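Long-range contacts in uncharacterized protein (Bacteroides ovatus, PDB 4FXT), which is of unknown function but pairs a transthyretin-like N-terminal domain with an E-set-like C-terminal domain, both built of beta strands: residues Lys13-Gly18 with Val89-Val94; Val103-Asn108 with Leu177-Gly182; Lys111-Phe116 with Glu160-Ile165. All blocks are in the same frame, centred on the assembly; numbering follows the deposited sequence.

Contact 1: Lys13-Gly18 with Val89-Val94; sequences KAIYDG and VQDIPV
Lys13 and Asp91 lie side by side where strands 7-16 and 88-93 run parallel in the N-terminal domain, whose family belongs to the transthyretin clan of beta sandwiches. The lysine's CE rests 3.5 Å from Asp91 OD2, while NZ stops 4.1 Å from that oxygen, beyond a salt bridge; the opposite charges probably still attract, and such polar chains suit this exposed border. Ile15 slants across the same aspartate, its CG1 against Asp91 CB at 3.7 Å. CG1 stands beside the backbone N of Ile15 (chi1 -69°), which puts this branch on the aspartate.

Ala14 and Ile92 are bridge partners on the sheet face that packs against Phe30 of strand 28-33. There the small Ala14 meets Val94, CB to CG1, at 4.1 Å, its short side chain fitting the buried layer. Ile15 and Pro93 pair on the other face; proline has no N-H to give, and the ladder passes over its nitrogen. Ile92 N bonds to Lys13 O, Ile15 N to Ile92 O, and Val94 N to Ile15 O. Ile15 O, 2.8 Å from Val94 N, also receives a CA-H contact from Pro93, whose CA is 3.3 Å from it.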
ATOM      1  N   LYS A  13       4.118  -8.485   7.338  1.00 54.72           N
ATOM      2  CA  LYS A  13       3.740  -7.207   6.747  1.00 51.79           C
ATOM      3  C   LYS A  13       4.917  -6.507   6.088  1.00 55.77           C
ATOM      4  O   LYS A  13       6.035  -6.594   6.609  1.00 56.70           O
ATOM      5  CB  LYS A  13       3.170  -6.257   7.829  1.00 53.82           C
ATOM      6  CG  LYS A  13       1.896  -6.671   8.538  1.00 84.37           C
ATOM      7  CD  LYS A  13       1.602  -5.786   9.779  1.00100.73           C
ATOM      8  CE  LYS A  13       2.566  -5.973  10.940  1.00114.75           C
ATOM      9  NZ  LYS A  13       2.158  -5.193  12.130  1.00128.27           N
ATOM     10  N   ALA A  14       4.661  -5.753   4.980  1.00 50.60           N
ATOM     11  CA  ALA A  14       5.649  -4.862   4.372  1.00 50.04           C
ATOM     12  C   ALA A  14       5.680  -3.617   5.232  1.00 56.77           C
ATOM     13  O   ALA A  14       4.636  -2.960   5.413  1.00 55.86           O
ATOM     14  CB  ALA A  14       5.302  -4.582   2.925  1.00 48.93           C
ATOM     15  N   ILE A  15       6.811  -3.379   5.896  1.00 56.28           N
ATOM     16  CA  ILE A  15       6.897  -2.357   6.937  1.00 57.76           C
ATOM     17  C   ILE A  15       7.886  -1.239   6.615  1.00 61.11           C
ATOM     18  O   ILE A  15       9.016  -1.459   6.180  1.00 61.22           O
ATOM     19  CB  ILE A  15       7.332  -3.067   8.267  1.00 63.88           C
ATOM     20  CG1 ILE A  15       6.220  -3.969   8.799  1.00 64.67           C
ATOM     21  CG2 ILE A  15       7.770  -2.102   9.361  1.00 67.56           C
ATOM     22  CD1 ILE A  15       4.928  -3.279   9.207  1.00 75.09           C
ATOM     23  N   TYR A  16       7.423  -0.024   6.907  1.00 57.80           N
ATOM     24  CA  TYR A  16       8.178   1.221   6.858  1.00 57.62           C
ATOM     25  C   TYR A  16       7.820   2.026   8.059  1.00 58.71           C
ATOM     26  O   TYR A  16       6.626   2.222   8.309  1.00 56.28           O
ATOM     27  CB  TYR A  16       7.971   2.034   5.577  1.00 57.35           C
ATOM     28  CG  TYR A  16       8.682   3.369   5.635  1.00 60.67           C
ATOM     29  CD1 TYR A  16      10.055   3.457   5.438  1.00 65.01           C
ATOM     30  CD2 TYR A  16       7.994   4.540   5.947  1.00 60.93           C
ATOM     31  CE1 TYR A  16      10.723   4.680   5.516  1.00 68.24           C
ATOM     32  CE2 TYR A  16       8.651   5.765   6.044  1.00 62.73           C
ATOM     33  CZ  TYR A  16      10.017   5.834   5.810  1.00 74.52           C
ATOM     34  OH  TYR A  16      10.684   7.035   5.867  1.00 76.67           O
ATOM     35  N   ASP A  17       8.855   2.516   8.788  1.00 54.66           N
ATOM     36  CA  ASP A  17       8.719   3.323   9.995  1.00 55.04           C
ATOM     37  C   ASP A  17       7.614   2.681  10.864  1.00 57.80           C
ATOM     38  O   ASP A  17       6.634   3.350  11.229  1.00 57.52           O
ATOM     39  CB  ASP A  17       8.438   4.821   9.644  1.00 56.03           C
ATOM     40  CG  ASP A  17       8.473   5.837  10.803  1.00 71.40           C
ATOM     41  OD1 ASP A  17       8.802   5.440  11.951  1.00 74.06           O
ATOM     42  OD2 ASP A  17       8.222   7.027  10.551  1.00 78.40           O
ATOM     43  N   GLY A  18       7.747   1.361  11.064  1.00 53.46           N
ATOM     44  CA  GLY A  18       6.865   0.531  11.883  1.00 55.01           C
ATOM     45  C   GLY A  18       5.405   0.436  11.499  1.00 58.94           C
ATOM     46  O   GLY A  18       4.581  -0.005  12.305  1.00 60.89           O
ATOM     47  N   VAL A  89       6.217 -15.851  11.816  1.00 78.72           N
ATOM     48  CA  VAL A  89       5.771 -14.504  11.478  1.00 74.74           C
ATOM     49  C   VAL A  89       7.023 -13.606  11.390  1.00 78.87           C
ATOM     50  O   VAL A  89       7.807 -13.540  12.337  1.00 80.81           O
ATOM     51  CB  VAL A  89       4.686 -13.947  12.463  1.00 77.13           C
ATOM     52  CG1 VAL A  89       5.060 -14.141  13.930  1.00 80.04           C
ATOM     53  CG2 VAL A  89       4.359 -12.493  12.177  1.00 73.65           C
ATOM     54  N   GLN A  90       7.220 -12.945  10.237  1.00 74.17           N
ATOM     55  CA  GLN A  90       8.340 -12.026  10.062  1.00 73.92           C
ATOM     56  C   GLN A  90       7.935 -10.863   9.154  1.00 73.51           C
ATOM     57  O   GLN A  90       7.527 -11.055   8.010  1.00 71.54           O
ATOM     58  CB  GLN A  90       9.583 -12.743   9.507  1.00 77.51           C
ATOM     59  CG  GLN A  90      10.839 -11.861   9.471  1.00 96.45           C
ATOM     60  CD  GLN A  90      12.112 -12.620   9.186  1.00128.15           C
ATOM     61  OE1 GLN A  90      12.235 -13.826   9.441  1.00127.84           O
ATOM     62  NE2 GLN A  90      13.137 -11.893   8.772  1.00126.36           N
ATOM     63  N   ASP A  91       8.045  -9.645   9.680  1.00 68.67           N
ATOM     64  CA  ASP A  91       7.743  -8.452   8.909  1.00 64.54           C
ATOM     65  C   ASP A  91       8.926  -8.163   7.982  1.00 66.69           C
ATOM     66  O   ASP A  91      10.074  -8.455   8.332  1.00 66.87           O
ATOM     67  CB  ASP A  91       7.417  -7.271   9.840  1.00 65.64           C
ATOM     68  CG  ASP A  91       6.123  -7.411  10.655  1.00 74.57           C
ATOM     69  OD1 ASP A  91       5.276  -8.259  10.293  1.00 76.66           O
ATOM     70  OD2 ASP A  91       5.935  -6.631  11.621  1.00 75.63           O
ATOM     71  N   ILE A  92       8.635  -7.656   6.773  1.00 61.69           N
ATOM     72  CA  ILE A  92       9.660  -7.370   5.767  1.00 61.07           C
ATOM     73  C   ILE A  92       9.844  -5.857   5.652  1.00 63.62           C
ATOM     74  O   ILE A  92       8.971  -5.170   5.125  1.00 61.03           O
ATOM     75  CB  ILE A  92       9.335  -8.011   4.382  1.00 62.73           C
ATOM     76  CG1 ILE A  92       9.054  -9.529   4.506  1.00 64.89           C
ATOM     77  CG2 ILE A  92      10.414  -7.712   3.338  1.00 61.55           C
ATOM     78  CD1 ILE A  92      10.205 -10.405   5.116  1.00 73.65           C
ATOM     79  N   PRO A  93      10.996  -5.316   6.106  1.00 62.84           N
ATOM     80  CA  PRO A  93      11.205  -3.874   5.971  1.00 61.64           C
ATOM     81  C   PRO A  93      11.380  -3.511   4.495  1.00 64.66           C
ATOM     82  O   PRO A  93      12.118  -4.184   3.733  1.00 66.02           O
ATOM     83  CB  PRO A  93      12.455  -3.615   6.816  1.00 64.90           C
ATOM     84  CG  PRO A  93      13.191  -4.892   6.805  1.00 70.75           C
ATOM     85  CD  PRO A  93      12.162  -5.974   6.739  1.00 66.42           C
ATOM     86  N   VAL A  94      10.591  -2.520   4.083  1.00 56.44           N
ATOM     87  CA  VAL A  94      10.634  -1.977   2.741  1.00 54.48           C
ATOM     88  C   VAL A  94      10.979  -0.486   2.879  1.00 60.68           C
ATOM     89  O   VAL A  94      10.907   0.067   3.992  1.00 61.20           O
ATOM     90  CB  VAL A  94       9.344  -2.233   1.916  1.00 55.26           C
ATOM     91  CG1 VAL A  94       9.111  -3.722   1.711  1.00 55.42           C
ATOM     92  CG2 VAL A  94       8.114  -1.543   2.522  1.00 53.25           C
TER

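Contact 2: Val103-Asn108 with Leu177-Gly182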
ATOM      1  N   VAL A 103      -3.516   9.714   7.887  1.00 38.62           N
ATOM      2  CA  VAL A 103      -4.615   9.894   6.950  1.00 39.61           C
ATOM      3  C   VAL A 103      -5.962   9.758   7.669  1.00 47.65           C
ATOM      4  O   VAL A 103      -6.181   8.808   8.396  1.00 51.09           O
ATOM      5  CB  VAL A 103      -4.480   8.867   5.802  1.00 42.24           C
ATOM      6  CG1 VAL A 103      -5.621   8.997   4.816  1.00 41.57           C
ATOM      7  CG2 VAL A 103      -3.143   9.045   5.088  1.00 40.64           C
ATOM      8  N   SER A 104      -6.848  10.731   7.456  1.00 43.88           N
ATOM      9  CA  SER A 104      -8.185  10.808   8.027  1.00 43.78           C
ATOM     10  C   SER A 104      -9.155  11.359   7.003  1.00 46.68           C
ATOM     11  O   SER A 104      -8.766  12.147   6.145  1.00 44.45           O
ATOM     12  CB  SER A 104      -8.200  11.659   9.289  1.00 47.91           C
ATOM     13  OG  SER A 104      -7.674  12.944   9.025  1.00 61.98           O
ATOM     14  N   PHE A 105     -10.415  10.902   7.067  1.00 45.36           N
ATOM     15  CA  PHE A 105     -11.468  11.320   6.153  1.00 45.64           C
ATOM     16  C   PHE A 105     -12.734  11.684   6.909  1.00 51.35           C
ATOM     17  O   PHE A 105     -13.006  11.121   7.986  1.00 50.93           O
ATOM     18  CB  PHE A 105     -11.786  10.225   5.136  1.00 46.93           C
ATOM     19  CG  PHE A 105     -10.623   9.732   4.320  1.00 47.43           C
ATOM     20  CD1 PHE A 105     -10.235  10.397   3.165  1.00 51.08           C
ATOM     21  CD2 PHE A 105      -9.935   8.585   4.683  1.00 48.64           C
ATOM     22  CE1 PHE A 105      -9.153   9.929   2.397  1.00 51.08           C
ATOM     23  CE2 PHE A 105      -8.853   8.123   3.922  1.00 51.31           C
ATOM     24  CZ  PHE A 105      -8.474   8.792   2.780  1.00 49.19           C
ATOM     25  N   ALA A 106     -13.517  12.626   6.342  1.00 47.34           N
ATOM     26  CA  ALA A 106     -14.770  13.065   6.924  1.00 48.75           C
ATOM     27  C   ALA A 106     -15.737  13.515   5.862  1.00 52.72           C
ATOM     28  O   ALA A 106     -15.345  14.154   4.899  1.00 52.58           O
ATOM     29  CB  ALA A 106     -14.519  14.198   7.901  1.00 51.51           C
ATOM     30  N   LYS A 107     -17.005  13.187   6.026  1.00 51.67           N
ATOM     31  CA  LYS A 107     -18.052  13.658   5.117  1.00 52.03           C
ATOM     32  C   LYS A 107     -18.402  15.084   5.534  1.00 61.02           C
ATOM     33  O   LYS A 107     -18.612  15.339   6.723  1.00 63.39           O
ATOM     34  CB  LYS A 107     -19.293  12.717   5.106  1.00 52.48           C
ATOM     35  CG  LYS A 107     -20.486  13.248   4.311  1.00 45.47           C
ATOM     36  CD  LYS A 107     -21.742  12.408   4.555  1.00 61.72           C
ATOM     37  CE  LYS A 107     -23.044  12.983   4.026  1.00 67.69           C
ATOM     38  NZ  LYS A 107     -23.080  13.080   2.538  1.00 77.27           N
ATOM     39  N   ASN A 108     -18.374  16.012   4.570  1.00 58.17           N
ATOM     40  CA  ASN A 108     -18.737  17.416   4.736  1.00 58.68           C
ATOM     41  C   ASN A 108     -19.570  17.780   3.530  1.00 60.76           C
ATOM     42  O   ASN A 108     -19.019  18.005   2.448  1.00 59.61           O
ATOM     43  CB  ASN A 108     -17.506  18.314   4.939  1.00 57.68           C
ATOM     44  CG  ASN A 108     -16.848  18.126   6.295  1.00 86.46           C
ATOM     45  OD1 ASN A 108     -17.517  18.072   7.350  1.00 85.37           O
ATOM     46  ND2 ASN A 108     -15.515  18.114   6.314  1.00 72.18           N
ATOM     47  N   LEU A 177     -18.708   4.385   2.461  1.00 41.57           N
ATOM     48  CA  LEU A 177     -17.787   4.166   1.349  1.00 39.21           C
ATOM     49  C   LEU A 177     -16.365   3.979   1.883  1.00 46.93           C
ATOM     50  O   LEU A 177     -16.087   4.219   3.056  1.00 48.48           O
ATOM     51  CB  LEU A 177     -17.826   5.294   0.292  1.00 37.39           C
ATOM     52  CG  LEU A 177     -17.559   6.775   0.742  1.00 40.03           C
ATOM     53  CD1 LEU A 177     -16.105   7.032   1.210  1.00 37.53           C
ATOM     54  CD2 LEU A 177     -17.858   7.728  -0.376  1.00 38.27           C
ATOM     55  N   TYR A 178     -15.459   3.602   0.999  1.00 43.74           N
ATOM     56  CA  TYR A 178     -14.061   3.447   1.356  1.00 41.94           C
ATOM     57  C   TYR A 178     -13.287   4.529   0.653  1.00 44.30           C
ATOM     58  O   TYR A 178     -13.561   4.833  -0.515  1.00 44.97           O
ATOM     59  CB  TYR A 178     -13.555   2.045   1.021  1.00 42.67           C
ATOM     60  CG  TYR A 178     -14.244   0.977   1.850  1.00 44.97           C
ATOM     61  CD1 TYR A 178     -15.445   0.402   1.427  1.00 48.10           C
ATOM     62  CD2 TYR A 178     -13.700   0.543   3.056  1.00 45.11           C
ATOM     63  CE1 TYR A 178     -16.074  -0.591   2.179  1.00 51.93           C
ATOM     64  CE2 TYR A 178     -14.317  -0.446   3.815  1.00 47.71           C
ATOM     65  CZ  TYR A 178     -15.514  -0.999   3.382  1.00 57.88           C
ATOM     66  OH  TYR A 178     -16.151  -1.927   4.165  1.00 57.32           O
ATOM     67  N   ALA A 179     -12.394   5.189   1.403  1.00 38.41           N
ATOM     68  CA  ALA A 179     -11.590   6.298   0.911  1.00 36.52           C
ATOM     69  C   ALA A 179     -10.144   5.988   1.069  1.00 42.04           C
ATOM     70  O   ALA A 179      -9.777   5.263   2.002  1.00 43.74           O
ATOM     71  CB  ALA A 179     -11.943   7.568   1.648  1.00 37.17           C
ATOM     72  N   ARG A 180      -9.309   6.520   0.166  1.00 37.78           N
ATOM     73  CA  ARG A 180      -7.879   6.214   0.189  1.00 38.44           C
ATOM     74  C   ARG A 180      -7.046   7.270  -0.546  1.00 44.04           C
ATOM     75  O   ARG A 180      -7.515   7.860  -1.519  1.00 46.29           O
ATOM     76  CB  ARG A 180      -7.682   4.841  -0.487  1.00 39.65           C
ATOM     77  CG  ARG A 180      -6.544   4.048   0.061  1.00 48.26           C
ATOM     78  CD  ARG A 180      -6.506   2.696  -0.582  1.00 46.94           C
ATOM     79  NE  ARG A 180      -5.417   1.900  -0.025  1.00 49.89           N
ATOM     80  CZ  ARG A 180      -4.910   0.819  -0.601  1.00 62.87           C
ATOM     81  NH1 ARG A 180      -5.354   0.423  -1.787  1.00 38.99           N
ATOM     82  NH2 ARG A 180      -3.910   0.164  -0.027  1.00 61.93           N
ATOM     83  N   VAL A 181      -5.803   7.465  -0.111  1.00 38.36           N
ATOM     84  CA  VAL A 181      -4.871   8.436  -0.696  1.00 37.15           C
ATOM     85  C   VAL A 181      -3.702   7.660  -1.292  1.00 40.41           C
ATOM     86  O   VAL A 181      -3.176   6.770  -0.622  1.00 39.33           O
ATOM     87  CB  VAL A 181      -4.395   9.515   0.331  1.00 40.39           C
ATOM     88  CG1 VAL A 181      -3.488  10.536  -0.320  1.00 39.37           C
ATOM     89  CG2 VAL A 181      -5.562  10.212   1.008  1.00 40.85           C
ATOM     90  N   GLY A 182      -3.319   7.990  -2.533  1.00 36.56           N
ATOM     91  CA  GLY A 182      -2.221   7.339  -3.240  1.00 35.86           C
ATOM     92  C   GLY A 182      -1.207   8.317  -3.766  1.00 42.14           C
ATOM     93  O   GLY A 182      -1.589   9.366  -4.258  1.00 42.62           O
TER
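Phe105 turns its ring onto Ala179 through a first torsion that sets CG anti to the carbonyl carbon and beside the backbone N (chi1 -56°), while chi2 of -85° stands the ring across the CA-CB-CG plane. Ala179 CB then lies over the centre of the ring, 3.5 Å from its centroid and only 5° off the normal, a CH-pi contact made almost straight down onto the face. A methyl group suits this place: it fills the middle of the ring and lets the strand backbone come close behind it. That backbone is indeed near, with Phe105 CE2 3.6 Å from Ala179 O and Phe105 CZ 3.6 Å from Arg180 N.

Val181 continues the apolar row. Its CG2 comes obliquely to the ring at 3.7 Å from Phe105 CZ and also reaches Val103, whose CG1 is 4.0 Å away. Val181 CG2 thus lies against both Phe105 and Val103, and valine's compact methyls suit this buried row. No hydrogen bond joins the segments, whose axes approach to 8.1 Å: this is face-to-face packing of two sheets, as in the core of a beta sandwich, and fits the E-set clan to which the domain's family belongs.

Arg180 points the other way, its guanidinium bonded to the carbonyl oxygens of Val23, Thr140 and Ser194. Strand 98-108 is an outer strand of its three-stranded sheet, beside 111-120, whose Ile112 and Ala114 also touch Phe105. Strand 176-185 lies between 127-135 and 192-200 in the facing sheet; Leu134 of the former touches Ala179, and Val199 of the latter touches Phe105.

Contact 3: Lys111-Phe116 with Glu160-Ile165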
ATOM      1  N   LYS A 111     -19.184  16.180  -0.065  1.00 59.29           N
ATOM      2  CA  LYS A 111     -17.748  15.994  -0.239  1.00 55.60           C
ATOM      3  C   LYS A 111     -17.145  15.165   0.899  1.00 54.86           C
ATOM      4  O   LYS A 111     -17.743  14.987   1.965  1.00 53.59           O
ATOM      5  CB  LYS A 111     -17.044  17.380  -0.331  1.00 56.54           C
ATOM      6  CG  LYS A 111     -17.353  18.071  -1.659  1.00 68.39           C
ATOM      7  CD  LYS A 111     -16.756  19.445  -1.858  1.00 73.00           C
ATOM      8  CE  LYS A 111     -17.004  19.942  -3.277  1.00 84.15           C
ATOM      9  NZ  LYS A 111     -18.454  20.070  -3.617  1.00 94.87           N
ATOM     10  N   ILE A 112     -15.963  14.608   0.614  1.00 47.79           N
ATOM     11  CA  ILE A 112     -15.147  13.858   1.563  1.00 44.99           C
ATOM     12  C   ILE A 112     -13.889  14.685   1.775  1.00 52.07           C
ATOM     13  O   ILE A 112     -13.129  14.902   0.827  1.00 51.13           O
ATOM     14  CB  ILE A 112     -14.849  12.385   1.154  1.00 43.51           C
ATOM     15  CG1 ILE A 112     -16.124  11.546   0.918  1.00 42.97           C
ATOM     16  CG2 ILE A 112     -13.899  11.715   2.154  1.00 41.82           C
ATOM     17  CD1 ILE A 112     -17.023  11.262   2.153  1.00 48.84           C
ATOM     18  N   THR A 113     -13.695  15.176   2.994  1.00 51.14           N
ATOM     19  CA  THR A 113     -12.518  15.950   3.332  1.00 51.84           C
ATOM     20  C   THR A 113     -11.404  14.984   3.722  1.00 55.83           C
ATOM     21  O   THR A 113     -11.526  14.257   4.716  1.00 57.08           O
ATOM     22  CB  THR A 113     -12.840  16.961   4.442  1.00 59.83           C
ATOM     23  OG1 THR A 113     -13.980  17.734   4.070  1.00 48.62           O
ATOM     24  CG2 THR A 113     -11.669  17.874   4.738  1.00 61.99           C
ATOM     25  N   ALA A 114     -10.339  14.964   2.922  1.00 50.47           N
ATOM     26  CA  ALA A 114      -9.175  14.125   3.156  1.00 48.54           C
ATOM     27  C   ALA A 114      -8.038  14.937   3.743  1.00 50.92           C
ATOM     28  O   ALA A 114      -7.697  15.993   3.212  1.00 49.23           O
ATOM     29  CB  ALA A 114      -8.731  13.468   1.858  1.00 47.74           C
ATOM     30  N   ARG A 115      -7.464  14.447   4.862  1.00 47.60           N
ATOM     31  CA  ARG A 115      -6.290  15.025   5.520  1.00 47.26           C
ATOM     32  C   ARG A 115      -5.193  13.967   5.498  1.00 50.43           C
ATOM     33  O   ARG A 115      -5.457  12.801   5.800  1.00 50.84           O
ATOM     34  CB  ARG A 115      -6.598  15.533   6.922  1.00 47.82           C
ATOM     35  CG  ARG A 115      -7.666  16.609   6.882  1.00 61.26           C
ATOM     36  CD  ARG A 115      -8.069  17.098   8.244  1.00 66.48           C
ATOM     37  NE  ARG A 115      -9.355  17.788   8.177  1.00 75.27           N
ATOM     38  CZ  ARG A 115      -9.511  19.085   7.934  1.00 98.72           C
ATOM     39  NH1 ARG A 115      -8.451  19.864   7.730  1.00 92.03           N
ATOM     40  NH2 ARG A 115     -10.727  19.615   7.899  1.00 89.39           N
ATOM     41  N   PHE A 116      -3.995  14.344   5.040  1.00 44.30           N
ATOM     42  CA  PHE A 116      -2.904  13.401   4.844  1.00 42.35           C
ATOM     43  C   PHE A 116      -1.531  14.083   4.841  1.00 46.38           C
ATOM     44  O   PHE A 116      -1.407  15.269   4.523  1.00 47.92           O
ATOM     45  CB  PHE A 116      -3.109  12.669   3.491  1.00 42.00           C
ATOM     46  CG  PHE A 116      -3.301  13.605   2.328  1.00 43.02           C
ATOM     47  CD1 PHE A 116      -4.562  14.122   2.029  1.00 46.39           C
ATOM     48  CD2 PHE A 116      -2.217  14.018   1.557  1.00 44.70           C
ATOM     49  CE1 PHE A 116      -4.731  15.034   0.973  1.00 47.08           C
ATOM     50  CE2 PHE A 116      -2.394  14.905   0.485  1.00 47.05           C
ATOM     51  CZ  PHE A 116      -3.649  15.398   0.194  1.00 45.52           C
ATOM     52  N   GLU A 160       0.716  18.122   7.027  1.00 42.35           N
ATOM     53  CA  GLU A 160      -0.649  17.788   6.695  1.00 39.86           C
ATOM     54  C   GLU A 160      -1.146  18.658   5.541  1.00 43.87           C
ATOM     55  O   GLU A 160      -0.870  19.864   5.472  1.00 44.05           O
ATOM     56  CB  GLU A 160      -1.575  17.959   7.926  1.00 42.52           C
ATOM     57  CG  GLU A 160      -2.995  17.505   7.674  1.00 46.47           C
ATOM     58  CD  GLU A 160      -3.986  17.864   8.754  1.00 76.37           C
ATOM     59  OE1 GLU A 160      -4.113  17.088   9.731  1.00 82.33           O
ATOM     60  OE2 GLU A 160      -4.675  18.900   8.595  1.00 66.37           O
ATOM     61  N   ASN A 161      -1.902  18.046   4.647  1.00 39.11           N
ATOM     62  CA  ASN A 161      -2.572  18.754   3.575  1.00 38.32           C
ATOM     63  C   ASN A 161      -4.031  18.330   3.590  1.00 42.38           C
ATOM     64  O   ASN A 161      -4.336  17.237   4.073  1.00 42.85           O
ATOM     65  CB  ASN A 161      -1.902  18.536   2.208  1.00 33.42           C
ATOM     66  CG  ASN A 161      -0.674  19.396   2.030  1.00 58.11           C
ATOM     67  OD1 ASN A 161      -0.758  20.620   1.784  1.00 46.04           O
ATOM     68  ND2 ASN A 161       0.494  18.772   2.103  1.00 52.43           N
ATOM     69  N   THR A 162      -4.926  19.216   3.128  1.00 38.05           N
ATOM     70  CA  THR A 162      -6.359  18.944   3.041  1.00 37.97           C
ATOM     71  C   THR A 162      -6.823  19.032   1.576  1.00 42.89           C
ATOM     72  O   THR A 162      -6.429  19.944   0.856  1.00 43.58           O
ATOM     73  CB  THR A 162      -7.139  19.927   3.934  1.00 39.00           C
ATOM     74  OG1 THR A 162      -6.654  19.839   5.272  1.00 38.17           O
ATOM     75  CG2 THR A 162      -8.657  19.702   3.907  1.00 28.00           C
ATOM     76  N   ALA A 163      -7.635  18.075   1.153  1.00 39.80           N
ATOM     77  CA  ALA A 163      -8.240  18.027  -0.169  1.00 40.34           C
ATOM     78  C   ALA A 163      -9.675  17.489  -0.060  1.00 49.07           C
ATOM     79  O   ALA A 163      -9.953  16.636   0.792  1.00 51.62           O
ATOM     80  CB  ALA A 163      -7.405  17.184  -1.110  1.00 39.48           C
ATOM     81  N   GLU A 164     -10.594  18.025  -0.879  1.00 44.38           N
ATOM     82  CA  GLU A 164     -11.977  17.599  -0.846  1.00 44.13           C
ATOM     83  C   GLU A 164     -12.390  17.020  -2.179  1.00 51.02           C
ATOM     84  O   GLU A 164     -12.301  17.717  -3.198  1.00 51.62           O
ATOM     85  CB  GLU A 164     -12.892  18.758  -0.476  1.00 46.52           C
ATOM     86  CG  GLU A 164     -12.681  19.291   0.917  1.00 55.29           C
ATOM     87  CD  GLU A 164     -13.587  20.443   1.280  1.00 76.86           C
ATOM     88  OE1 GLU A 164     -13.720  21.384   0.462  1.00 80.71           O
ATOM     89  OE2 GLU A 164     -14.109  20.437   2.419  1.00 69.02           O
ATOM     90  N   ILE A 165     -12.858  15.743  -2.160  1.00 47.46           N
ATOM     91  CA  ILE A 165     -13.346  14.986  -3.312  1.00 45.86           C
ATOM     92  C   ILE A 165     -14.864  14.887  -3.190  1.00 52.63           C
ATOM     93  O   ILE A 165     -15.385  14.596  -2.113  1.00 54.20           O
ATOM     94  CB  ILE A 165     -12.655  13.593  -3.425  1.00 46.41           C
ATOM     95  CG1 ILE A 165     -13.083  12.843  -4.716  1.00 45.23           C
ATOM     96  CG2 ILE A 165     -12.849  12.748  -2.152  1.00 45.08           C
ATOM     97  CD1 ILE A 165     -12.290  11.656  -5.067  1.00 42.69           C
TER
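Ile112 and Ile165 begin a regular antiparallel ladder between strands 111-120 and 160-166 of the C-terminal domain. Six backbone hydrogen bonds, two in each of the pairs Ile112-Ile165, Ala114-Ala163 and Phe116-Asn161, hold it together; Ala114 N lies 2.7 Å from Ala163 O.

Packing on the face carrying these three pairs is mostly apolar. Ile112 CB meets Ile165 CG2 at 3.9 Å, and the small Ala114 and Ala163 keep the middle of this face low. Phe116 CG takes the position between its backbone N and carbonyl carbon (chi1 53°), and the ring crosses toward the other strand, with Asn161 O 3.7 Å above one face, toward the rim, and Ala163 CB at the edge. Asn161 is the polar exception at this end, its ND2 bonded to Ser156 OG. Ile132 and Leu134 of strand 127-135 cover the isoleucine end.

Polar groups fill the opposite face. The buried hydroxyl Thr113 OG1 donates to Glu164 OE2 at its anti lone pair, at 3.2 Å, and also accepts from Asn108 ND2. Thr113 and Thr162 touch through their CG2 methyls at 3.6 Å. Arg115 extends alongside Thr162, whose CG2 lies over one face of the guanidinium, and Arg115 NH1 makes a long salt bridge of 4.0 Å to Glu160 OE2. An alanine in place of Arg115 would probably leave Glu160 without this opposite charge and uncover the Thr162 methyl.

The chemistry implies a two-faced edge: mainly hydrophobic residues turn to the sandwich interior, whereas Glu160, Thr162 and Glu164 suit exposed positions, and the long Arg115-Glu160 bridge probably gives only a modest electrostatic attraction.

In the fold
Contacts 2 and 3 belong to one sandwich, their centres 7 Å apart: contact 3 pairs neighbours within a sheet, and contact 2 packs that sheet on the one opposite. They meet where strands 98-108 and 111-120 adjoin, with Ala106 O 2.7 Å from Thr113 N and Phe105 CE1 3.6 Å from Ala114 CB. Contact 1 belongs to the N-terminal domain, on the other side of the chain's centre, its own centre 24 Å from that of contact 2 and 27 Å from that of contact 3. The chain passes from strand 88-93 directly to strand 98-108, and Asp17 reaches across in a salt bridge to Arg101. With the function unknown, none of the contacts can be tied to an active site.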